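Local coordinates for type III effector NopAA (PDB 6SDU), which hydrolyses xyloglucan as a type III secreted effector of a rhizobial symbiont and belongs to glycosyl hydrolase family 12, at residues L84-V98 against T184-Q196. Residues are numbered along the deposited sequence; the frame is centred on the assembly and turned at random.
Sequences LSSINTLSSSFNQEV and TNSGTVDIKSILQ
Phe-94 lays one face of its ring against the backbone of Gly-187, where strand 90-97 pairs antiparallel with the outermost strand 186-190 of the convex sheet in the beta-jelly-roll sandwich of family 12 glycosyl hydrolases. CG sits between the backbone N and the carbonyl carbon (chi1 63°), which folds the ring across toward the neighbouring strand. Gly-187 N lies above the ring centre, 3.6 Å from its plane, and with no side chain there the ring reaches the main chain directly. Thr-184 meets the ring differently, its CG2 coming in the ring plane to 3.6 Å from Phe-94 CZ. Tyr-108 and Thr-123 of the second sheet also pack on Phe-94, placing it between the two layers.

The other sheet face carries polar pairs, among them Ser-93 OG and Thr-188 OG1, hydrogen-bonded at 3.2 Å. Near the strand end the side chains of Gln-96 and Asn-185 cross almost perpendicularly, their amide planes 65° apart. Gln-96 NE2 nevertheless donates from within its own amide plane to a lone pair of Asn-185 OD1 at 3.1 Å. That oxygen also accepts from Asn-124, while Gln-96 OE1 bonds to Tyr-214, bonds that should settle which way round each amide is turned.

At the other end of the pairing, strand 186-190 runs straight into helix 191-200, with Asp-190 at its N-cap. Leu-90 O takes Lys-192 N on a lone pair at 3.1 Å, and the Leu-90 side chain packs obliquely on Ile-191. A water bridges Leu-90 N and Asp-190 OD1. Farther along, Leu-84 CD2 rests 4.0 Å from Leu-195 CB. Lys-192, its chain extended, runs antiparallel to the Ile-87 side chain, and NZ donates a hydrogen bond to Asn-88 O at 3.0 Å, coming from above the carbonyl plane, 45° out of it.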
loop_
_atom_site.group_PDB
_atom_site.type_symbol
_atom_site.label_atom_id
_atom_site.label_comp_id
_atom_site.label_asym_id
_atom_site.label_seq_id
_atom_site.Cartn_x
_atom_site.Cartn_y
_atom_site.Cartn_z
ATOM N N LEU A 84 8.347 13.633 -11.979
ATOM C CA LEU A 84 7.188 13.118 -12.700
ATOM C C LEU A 84 7.255 13.482 -14.182
ATOM O O LEU A 84 6.920 12.666 -15.050
ATOM C CB LEU A 84 5.916 13.671 -12.076
ATOM C CG LEU A 84 4.617 13.145 -12.651
ATOM C CD1 LEU A 84 4.603 11.602 -12.625
ATOM C CD2 LEU A 84 3.526 13.722 -11.793
ATOM N N SER A 85 7.722 14.695 -14.486
ATOM C CA SER A 85 7.770 15.163 -15.868
ATOM C C SER A 85 8.765 14.371 -16.713
ATOM O O SER A 85 8.553 14.204 -17.921
ATOM C CB SER A 85 8.118 16.656 -15.888
ATOM O OG SER A 85 9.368 16.903 -15.264
ATOM N N SER A 86 9.834 13.856 -16.105
ATOM C CA SER A 86 10.820 13.084 -16.857
ATOM C C SER A 86 10.394 11.635 -17.079
ATOM O O SER A 86 11.098 10.898 -17.781
ATOM C CB SER A 86 12.185 13.138 -16.164
ATOM O OG SER A 86 12.191 12.351 -14.985
ATOM N N ILE A 87 9.293 11.199 -16.473
ATOM C CA ILE A 87 8.876 9.805 -16.537
ATOM C C ILE A 87 8.029 9.576 -17.782
ATOM O O ILE A 87 7.038 10.280 -18.018
ATOM C CB ILE A 87 8.104 9.404 -15.266
ATOM C CG1 ILE A 87 9.044 9.357 -14.064
ATOM C CG2 ILE A 87 7.420 8.046 -15.445
ATOM C CD1 ILE A 87 8.353 9.552 -12.722
ATOM N N ASN A 88 8.392 8.554 -18.553
ATOM C CA ASN A 88 7.636 8.125 -19.723
ATOM C C ASN A 88 6.697 6.968 -19.414
ATOM O O ASN A 88 5.578 6.920 -19.943
ATOM C CB ASN A 88 8.594 7.701 -20.848
ATOM C CG ASN A 88 9.673 8.750 -21.142
ATOM O OD1 ASN A 88 9.375 9.865 -21.586
ATOM N ND2 ASN A 88 10.932 8.393 -20.886
ATOM N N THR A 89 7.131 6.034 -18.566
ATOM C CA THR A 89 6.307 4.904 -18.157
ATOM C C THR A 89 6.570 4.587 -16.692
ATOM O O THR A 89 7.722 4.391 -16.299
ATOM C CB THR A 89 6.621 3.669 -19.013
ATOM O OG1 THR A 89 6.141 3.867 -20.349
ATOM C CG2 THR A 89 5.992 2.428 -18.422
ATOM N N LEU A 90 5.506 4.504 -15.896
ATOM C CA LEU A 90 5.608 4.033 -14.510
ATOM C C LEU A 90 4.351 3.221 -14.216
ATOM O O LEU A 90 3.291 3.772 -13.898
ATOM C CB LEU A 90 5.783 5.173 -13.513
ATOM C CG LEU A 90 6.004 4.718 -12.058
ATOM C CD1 LEU A 90 7.158 3.719 -11.935
ATOM C CD2 LEU A 90 6.257 5.902 -11.154
ATOM N N SER A 91 4.477 1.911 -14.326
ATOM C CA SER A 91 3.367 1.005 -14.104
ATOM C C SER A 91 3.819 -0.143 -13.213
ATOM O O SER A 91 5.017 -0.369 -13.003
ATOM C CB SER A 91 2.834 0.460 -15.421
ATOM O OG SER A 91 3.834 -0.328 -16.032
ATOM N N SER A 92 2.846 -0.855 -12.664
ATOM C CA SER A 92 3.142 -1.970 -11.780
ATOM C C SER A 92 2.103 -3.068 -11.960
ATOM O O SER A 92 0.930 -2.789 -12.233
ATOM C CB SER A 92 3.182 -1.488 -10.321
ATOM O OG SER A 92 3.769 -2.453 -9.481
ATOM N N SER A 93 2.551 -4.323 -11.838
ATOM C CA SER A 93 1.674 -5.493 -11.890
ATOM C C SER A 93 1.699 -6.235 -10.562
ATOM O O SER A 93 2.769 -6.426 -9.984
ATOM C CB SER A 93 2.098 -6.452 -12.998
ATOM O OG SER A 93 1.856 -5.868 -14.261
ATOM N N PHE A 94 0.526 -6.685 -10.096
ATOM C CA PHE A 94 0.401 -7.435 -8.845
ATOM C C PHE A 94 -0.490 -8.657 -9.046
ATOM O O PHE A 94 -1.418 -8.639 -9.856
ATOM C CB PHE A 94 -0.167 -6.559 -7.710
ATOM C CG PHE A 94 -1.578 -6.057 -7.962
ATOM C CD1 PHE A 94 -1.801 -4.954 -8.780
ATOM C CD2 PHE A 94 -2.674 -6.666 -7.352
ATOM C CE1 PHE A 94 -3.085 -4.482 -9.024
ATOM C CE2 PHE A 94 -3.972 -6.196 -7.580
ATOM C CZ PHE A 94 -4.170 -5.097 -8.429
ATOM N N ASN A 95 -0.151 -9.743 -8.361
ATOM C CA ASN A 95 -0.979 -10.943 -8.306
ATOM C C ASN A 95 -0.868 -11.508 -6.893
ATOM O O ASN A 95 0.236 -11.832 -6.450
ATOM C CB ASN A 95 -0.517 -11.959 -9.354
ATOM C CG ASN A 95 -1.366 -13.204 -9.372
ATOM O OD1 ASN A 95 -2.578 -13.146 -9.177
ATOM N ND2 ASN A 95 -0.728 -14.351 -9.578
ATOM N N GLN A 96 -1.990 -11.656 -6.186
ATOM C CA GLN A 96 -1.893 -12.021 -4.775
ATOM C C GLN A 96 -2.972 -13.023 -4.356
ATOM O O GLN A 96 -3.986 -13.208 -5.030
ATOM C CB GLN A 96 -1.977 -10.776 -3.887
ATOM C CG GLN A 96 -3.382 -10.143 -3.865
ATOM C CD GLN A 96 -3.340 -8.638 -3.865
ATOM O OE1 GLN A 96 -2.272 -8.037 -4.004
ATOM N NE2 GLN A 96 -4.506 -8.013 -3.693
ATOM N N GLU A 97 -2.713 -13.686 -3.226
ATOM C CA GLU A 97 -3.680 -14.551 -2.562
ATOM C C GLU A 97 -3.828 -14.054 -1.123
ATOM O O GLU A 97 -2.836 -13.956 -0.400
ATOM C CB GLU A 97 -3.215 -16.006 -2.586
ATOM C CG GLU A 97 -3.083 -16.643 -3.974
ATOM C CD GLU A 97 -2.298 -17.972 -3.937
ATOM O OE1 GLU A 97 -1.447 -18.145 -3.039
ATOM O OE2 GLU A 97 -2.534 -18.849 -4.802
ATOM N N VAL A 98 -5.053 -13.759 -0.715
ATOM C CA VAL A 98 -5.319 -13.065 0.545
ATOM C C VAL A 98 -6.246 -13.935 1.374
ATOM O O VAL A 98 -6.955 -14.805 0.835
ATOM C CB VAL A 98 -5.935 -11.664 0.305
ATOM C CG1 VAL A 98 -4.991 -10.759 -0.488
ATOM C CG2 VAL A 98 -7.259 -11.796 -0.416
ATOM N N THR A 184 -9.829 -6.336 -6.163
ATOM C CA THR A 184 -9.238 -7.332 -7.056
ATOM C C THR A 184 -7.968 -7.889 -6.423
ATOM O O THR A 184 -7.350 -7.249 -5.554
ATOM C CB THR A 184 -8.941 -6.719 -8.441
ATOM O OG1 THR A 184 -8.689 -7.759 -9.405
ATOM C CG2 THR A 184 -7.731 -5.773 -8.353
ATOM N N ASN A 185 -7.591 -9.108 -6.848
ATOM C CA ASN A 185 -6.342 -9.733 -6.415
ATOM C C ASN A 185 -5.300 -9.844 -7.520
ATOM O O ASN A 185 -4.243 -10.453 -7.298
ATOM C CB ASN A 185 -6.592 -11.120 -5.806
ATOM C CG ASN A 185 -7.176 -11.034 -4.403
ATOM O OD1 ASN A 185 -6.752 -10.196 -3.600
ATOM N ND2 ASN A 185 -8.153 -11.890 -4.098
ATOM N N SER A 186 -5.588 -9.346 -8.714
ATOM C CA SER A 186 -4.584 -9.265 -9.766
ATOM C C SER A 186 -4.955 -8.105 -10.677
ATOM O O SER A 186 -6.140 -7.846 -10.917
ATOM C CB SER A 186 -4.466 -10.574 -10.559
ATOM O OG SER A 186 -5.582 -10.742 -11.411
ATOM N N GLY A 187 -3.947 -7.425 -11.203
ATOM C CA GLY A 187 -4.201 -6.272 -12.039
ATOM C C GLY A 187 -2.915 -5.530 -12.340
ATOM O O GLY A 187 -1.825 -5.966 -11.977
ATOM N N THR A 188 -3.072 -4.394 -13.016
ATOM C CA THR A 188 -1.963 -3.526 -13.402
ATOM C C THR A 188 -2.375 -2.083 -13.171
ATOM O O THR A 188 -3.482 -1.692 -13.550
ATOM C CB THR A 188 -1.592 -3.734 -14.877
ATOM O OG1 THR A 188 -1.169 -5.091 -15.088
ATOM C CG2 THR A 188 -0.477 -2.787 -15.300
ATOM N N VAL A 189 -1.501 -1.295 -12.553
ATOM C CA VAL A 189 -1.792 0.112 -12.281
ATOM C C VAL A 189 -0.835 0.993 -13.066
ATOM O O VAL A 189 0.374 0.735 -13.115
ATOM C CB VAL A 189 -1.693 0.443 -10.778
ATOM C CG1 VAL A 189 -2.895 -0.097 -10.023
ATOM C CG2 VAL A 189 -0.416 -0.122 -10.217
ATOM N N ASP A 190 -1.377 2.063 -13.640
ATOM C CA ASP A 190 -0.593 3.075 -14.339
ATOM C C ASP A 190 -0.365 4.179 -13.314
ATOM O O ASP A 190 -1.198 5.070 -13.128
ATOM C CB ASP A 190 -1.316 3.552 -15.593
ATOM C CG ASP A 190 -0.573 4.671 -16.323
ATOM O OD1 ASP A 190 0.549 5.045 -15.894
ATOM O OD2 ASP A 190 -1.135 5.197 -17.317
ATOM N N ILE A 191 0.760 4.075 -12.602
ATOM C CA ILE A 191 1.059 5.020 -11.533
ATOM C C ILE A 191 1.330 6.406 -12.108
ATOM O O ILE A 191 0.890 7.424 -11.552
ATOM C CB ILE A 191 2.223 4.489 -10.669
ATOM C CG1 ILE A 191 1.833 3.124 -10.077
ATOM C CG2 ILE A 191 2.580 5.474 -9.546
ATOM C CD1 ILE A 191 2.936 2.398 -9.327
ATOM N N LYS A 192 1.996 6.473 -13.262
ATOM C CA LYS A 192 2.294 7.771 -13.868
ATOM C C LYS A 192 1.025 8.594 -14.047
ATOM O O LYS A 192 0.943 9.733 -13.573
ATOM C CB LYS A 192 2.988 7.557 -15.213
ATOM C CG LYS A 192 3.351 8.826 -15.964
ATOM C CD LYS A 192 3.559 8.494 -17.431
ATOM C CE LYS A 192 3.572 9.738 -18.305
ATOM N NZ LYS A 192 3.991 9.426 -19.699
ATOM N N SER A 193 -0.008 7.982 -14.642
ATOM C CA SER A 193 -1.291 8.647 -14.883
ATOM C C SER A 193 -2.005 9.010 -13.592
ATOM O O SER A 193 -2.694 10.033 -13.530
ATOM C CB SER A 193 -2.205 7.743 -15.713
ATOM O OG SER A 193 -1.713 7.567 -17.027
ATOM N N ILE A 194 -1.922 8.145 -12.572
ATOM C CA ILE A 194 -2.580 8.453 -11.305
ATOM C C ILE A 194 -1.933 9.668 -10.666
ATOM O O ILE A 194 -2.623 10.578 -10.197
ATOM C CB ILE A 194 -2.555 7.229 -10.367
ATOM C CG1 ILE A 194 -3.481 6.130 -10.906
ATOM C CG2 ILE A 194 -2.940 7.642 -8.947
ATOM C CD1 ILE A 194 -3.354 4.788 -10.178
ATOM N N LEU A 195 -0.599 9.719 -10.660
ATOM C CA LEU A 195 0.094 10.884 -10.125
ATOM C C LEU A 195 -0.222 12.132 -10.954
ATOM O O LEU A 195 -0.392 13.230 -10.406
ATOM C CB LEU A 195 1.597 10.611 -10.096
ATOM C CG LEU A 195 2.011 9.480 -9.157
ATOM C CD1 LEU A 195 3.512 9.172 -9.237
ATOM C CD2 LEU A 195 1.579 9.809 -7.713
ATOM N N GLN A 196 -0.353 11.969 -12.276
ATOM C CA GLN A 196 -0.693 13.105 -13.132
ATOM C C GLN A 196 -2.076 13.645 -12.789
ATOM O O GLN A 196 -2.266 14.862 -12.709
ATOM C CB GLN A 196 -0.617 12.693 -14.603
ATOM C CG GLN A 196 0.802 12.610 -15.133
ATOM C CD GLN A 196 0.903 12.031 -16.541
ATOM O OE1 GLN A 196 0.002 11.336 -17.018
ATOM N NE2 GLN A 196 2.011 12.327 -17.214
HETATM O O HOH W 1 3.040 4.327 -17.089
#